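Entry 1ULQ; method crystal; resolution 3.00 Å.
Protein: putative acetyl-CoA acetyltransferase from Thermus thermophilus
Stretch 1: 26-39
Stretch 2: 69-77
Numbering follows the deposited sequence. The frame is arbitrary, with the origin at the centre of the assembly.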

# COMPACT_ATOMS: atom_id res chain seq x y z
N PRO C 26 8.84 -16.87 9.12
CA PRO C 26 7.98 -17.85 9.79
C PRO C 26 7.99 -19.27 9.26
O PRO C 26 8.18 -20.22 10.02
CB PRO C 26 6.60 -17.22 9.68
CG PRO C 26 6.68 -16.41 8.44
CD PRO C 26 8.02 -15.74 8.64
N ASP C 27 7.79 -19.44 7.95
CA ASP C 27 7.80 -20.77 7.39
C ASP C 27 9.16 -21.43 7.64
O ASP C 27 9.22 -22.59 8.03
CB ASP C 27 7.46 -20.73 5.89
CG ASP C 27 8.54 -20.06 5.06
OD1 ASP C 27 9.28 -19.25 5.63
OD2 ASP C 27 8.63 -20.35 3.86
N ASP C 28 10.25 -20.69 7.44
CA ASP C 28 11.59 -21.24 7.67
C ASP C 28 11.80 -21.53 9.16
O ASP C 28 12.31 -22.59 9.52
CB ASP C 28 12.68 -20.29 7.17
CG ASP C 28 12.81 -20.27 5.65
OD1 ASP C 28 12.48 -21.30 5.01
OD2 ASP C 28 13.26 -19.24 5.10
N LEU C 29 11.38 -20.59 10.00
CA LEU C 29 11.52 -20.75 11.45
C LEU C 29 10.82 -22.02 11.90
O LEU C 29 11.43 -22.84 12.58
CB LEU C 29 10.93 -19.55 12.19
CG LEU C 29 11.20 -19.47 13.69
CD1 LEU C 29 12.66 -19.18 13.97
CD2 LEU C 29 10.36 -18.37 14.28
N LEU C 30 9.56 -22.20 11.51
CA LEU C 30 8.82 -23.41 11.90
C LEU C 30 9.53 -24.66 11.40
O LEU C 30 9.53 -25.70 12.06
CB LEU C 30 7.39 -23.39 11.34
CG LEU C 30 6.53 -24.57 11.80
CD1 LEU C 30 6.13 -24.35 13.24
CD2 LEU C 30 5.30 -24.71 10.94
N ALA C 31 10.13 -24.57 10.22
CA ALA C 31 10.84 -25.70 9.65
C ALA C 31 11.96 -26.10 10.61
O ALA C 31 12.19 -27.28 10.84
CB ALA C 31 11.40 -25.34 8.28
N HIS C 32 12.65 -25.11 11.18
CA HIS C 32 13.72 -25.43 12.10
C HIS C 32 13.24 -26.22 13.30
O HIS C 32 13.92 -27.14 13.74
CB HIS C 32 14.42 -24.16 12.57
CG HIS C 32 15.53 -23.74 11.67
ND1 HIS C 32 16.73 -24.41 11.62
CD2 HIS C 32 15.59 -22.78 10.71
CE1 HIS C 32 17.49 -23.88 10.67
NE2 HIS C 32 16.82 -22.89 10.10
N ALA C 33 12.08 -25.85 13.81
CA ALA C 33 11.52 -26.55 14.95
C ALA C 33 11.13 -27.98 14.55
O ALA C 33 11.44 -28.93 15.26
CB ALA C 33 10.30 -25.81 15.46
N LEU C 34 10.46 -28.12 13.40
CA LEU C 34 10.02 -29.43 12.93
C LEU C 34 11.18 -30.37 12.68
O LEU C 34 11.14 -31.52 13.08
CB LEU C 34 9.18 -29.27 11.66
CG LEU C 34 7.90 -28.45 11.83
CD1 LEU C 34 7.12 -28.43 10.52
CD2 LEU C 34 7.05 -29.01 12.96
N SER C 35 12.22 -29.85 12.02
CA SER C 35 13.40 -30.64 11.71
C SER C 35 14.06 -31.12 13.00
O SER C 35 14.36 -32.29 13.16
CB SER C 35 14.37 -29.80 10.90
OG SER C 35 15.44 -30.58 10.38
N VAL C 36 14.27 -30.20 13.93
CA VAL C 36 14.91 -30.54 15.19
C VAL C 36 14.14 -31.56 16.01
O VAL C 36 14.72 -32.46 16.61
CB VAL C 36 15.11 -29.30 16.05
CG1 VAL C 36 15.69 -29.69 17.41
CG2 VAL C 36 16.03 -28.33 15.33
N LEU C 37 12.82 -31.42 16.04
CA LEU C 37 11.98 -32.34 16.80
C LEU C 37 12.20 -33.78 16.35
O LEU C 37 12.37 -34.68 17.16
CB LEU C 37 10.51 -31.99 16.60
CG LEU C 37 9.55 -32.85 17.39
CD1 LEU C 37 9.59 -32.48 18.86
CD2 LEU C 37 8.17 -32.64 16.82
N VAL C 38 12.18 -33.98 15.04
CA VAL C 38 12.37 -35.31 14.47
C VAL C 38 13.80 -35.82 14.58
O VAL C 38 14.04 -36.99 14.91
CB VAL C 38 11.91 -35.33 12.99
CG1 VAL C 38 12.80 -36.24 12.16
CG2 VAL C 38 10.48 -35.79 12.92
N ASP C 39 14.76 -34.95 14.30
CA ASP C 39 16.16 -35.35 14.36
C ASP C 39 16.53 -35.99 15.69
O ASP C 39 17.08 -37.09 15.71
CB ASP C 39 17.08 -34.16 14.09
CG ASP C 39 17.03 -33.69 12.65
OD1 ASP C 39 17.02 -34.56 11.74
OD2 ASP C 39 17.03 -32.45 12.44
N MET C 69 3.97 -25.97 4.21
CA MET C 69 5.14 -25.29 3.66
C MET C 69 6.36 -25.64 4.51
O MET C 69 7.40 -26.07 4.01
CB MET C 69 4.92 -23.78 3.67
CG MET C 69 3.70 -23.29 2.89
SD MET C 69 3.82 -23.45 1.08
CE MET C 69 2.38 -22.57 0.55
N ALA C 70 6.22 -25.44 5.81
CA ALA C 70 7.30 -25.69 6.74
C ALA C 70 7.85 -27.10 6.69
O ALA C 70 9.07 -27.28 6.60
CB ALA C 70 6.85 -25.37 8.16
N LEU C 71 6.97 -28.09 6.74
CA LEU C 71 7.41 -29.48 6.71
C LEU C 71 8.17 -29.80 5.43
O LEU C 71 9.20 -30.46 5.47
CB LEU C 71 6.22 -30.44 6.89
CG LEU C 71 5.19 -30.67 5.79
CD1 LEU C 71 5.76 -31.56 4.68
CD2 LEU C 71 3.97 -31.33 6.41
N LEU C 72 7.68 -29.33 4.28
CA LEU C 72 8.39 -29.60 3.04
C LEU C 72 9.76 -28.96 3.15
O LEU C 72 10.77 -29.59 2.83
CB LEU C 72 7.64 -29.04 1.83
CG LEU C 72 6.33 -29.70 1.43
CD1 LEU C 72 5.87 -29.09 0.15
CD2 LEU C 72 6.50 -31.19 1.25
N LEU C 73 9.80 -27.71 3.61
CA LEU C 73 11.05 -26.98 3.77
C LEU C 73 12.01 -27.75 4.68
O LEU C 73 13.21 -27.81 4.44
CB LEU C 73 10.81 -25.60 4.37
CG LEU C 73 10.28 -24.47 3.51
CD1 LEU C 73 9.84 -23.32 4.40
CD2 LEU C 73 11.36 -24.00 2.56
N ALA C 74 11.46 -28.34 5.74
CA ALA C 74 12.27 -29.08 6.70
C ALA C 74 12.76 -30.44 6.18
O ALA C 74 13.37 -31.22 6.93
CB ALA C 74 11.51 -29.25 8.00
N GLY C 75 12.49 -30.73 4.91
CA GLY C 75 12.94 -31.99 4.34
C GLY C 75 12.09 -33.22 4.54
O GLY C 75 12.53 -34.32 4.25
N PHE C 76 10.87 -33.05 5.05
CA PHE C 76 9.98 -34.19 5.24
C PHE C 76 9.56 -34.67 3.87
O PHE C 76 9.51 -33.88 2.92
CB PHE C 76 8.71 -33.80 6.00
CG PHE C 76 8.89 -33.71 7.49
CD1 PHE C 76 9.78 -32.80 8.04
CD2 PHE C 76 8.16 -34.53 8.34
CE1 PHE C 76 9.94 -32.70 9.42
CE2 PHE C 76 8.31 -34.44 9.71
CZ PHE C 76 9.20 -33.52 10.25
N PRO C 77 9.25 -35.96 3.74
CA PRO C 77 8.84 -36.51 2.45
C PRO C 77 7.48 -35.96 2.09
O PRO C 77 6.68 -35.62 2.96
CB PRO C 77 8.81 -38.01 2.71
CG PRO C 77 8.33 -38.07 4.11
CD PRO C 77 9.13 -36.97 4.80

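Stretch 2 enters the contact as the end of a helix, residues 69-73, whose axis passes 7.9 Å from that of helix 26-39 at 60°. Two alanines lie where the backbones come nearest, with the CA atoms of Ala31 and Ala70 4.6 Å apart. No hydrogen bond joins the stretches; the contact is one of packing.

Met69 directs its CA-to-CB bond toward the partner helix, but the end of its side chain leads away, and little of its surface is covered. Ala70 follows as the knob of the interface, its methyl seated among Asp27, Leu30, Ala31 and Leu34. The evidence is its CB, 3.7 Å from Asp27 O, 3.3 Å from Leu30 CD2 and 3.9 Å from Leu34 CD1, while Ala31 CB rests 3.5 Å from Ala70 O. That carbonyl also accepts the helical hydrogen bond from Ala74 N. Leu71 points away and contributes mainly near its backbone: Leu34 CD1 lies 3.8 Å from Leu71 N. Leu72 points away and makes no contact.

Leu73 turns back toward helix 26-39. Its CB is 4.0 Å from Ala31 CB, and its CD1 reaches the acidic pair, 3.3 Å from Asp27 OD2 and 3.4 Å from Asp28 OD1. Both oxygens are hydrogen-bonded elsewhere in the structure, so these apolar approaches do not leave them unsatisfied.

Ala74, the first residue to leave helical phi/psi, still packs inward: its CB lies 3.9 Å from Ala31 CB and 4.1 Å from Ser35 CB. Gly75 touches nothing opposite; its phi of 85° and psi of 10° would jam a CB against the preceding carbonyl. The chain then brings in Phe76, whose ring end approaches although its CA-to-CB bond points sideways. Leu34 O meets the ring edge, 4.0 Å from Phe76 CZ, and Val38 CG2 approaches CZ of Phe76 obliquely at 3.7 Å. Pro77 lies beyond reach.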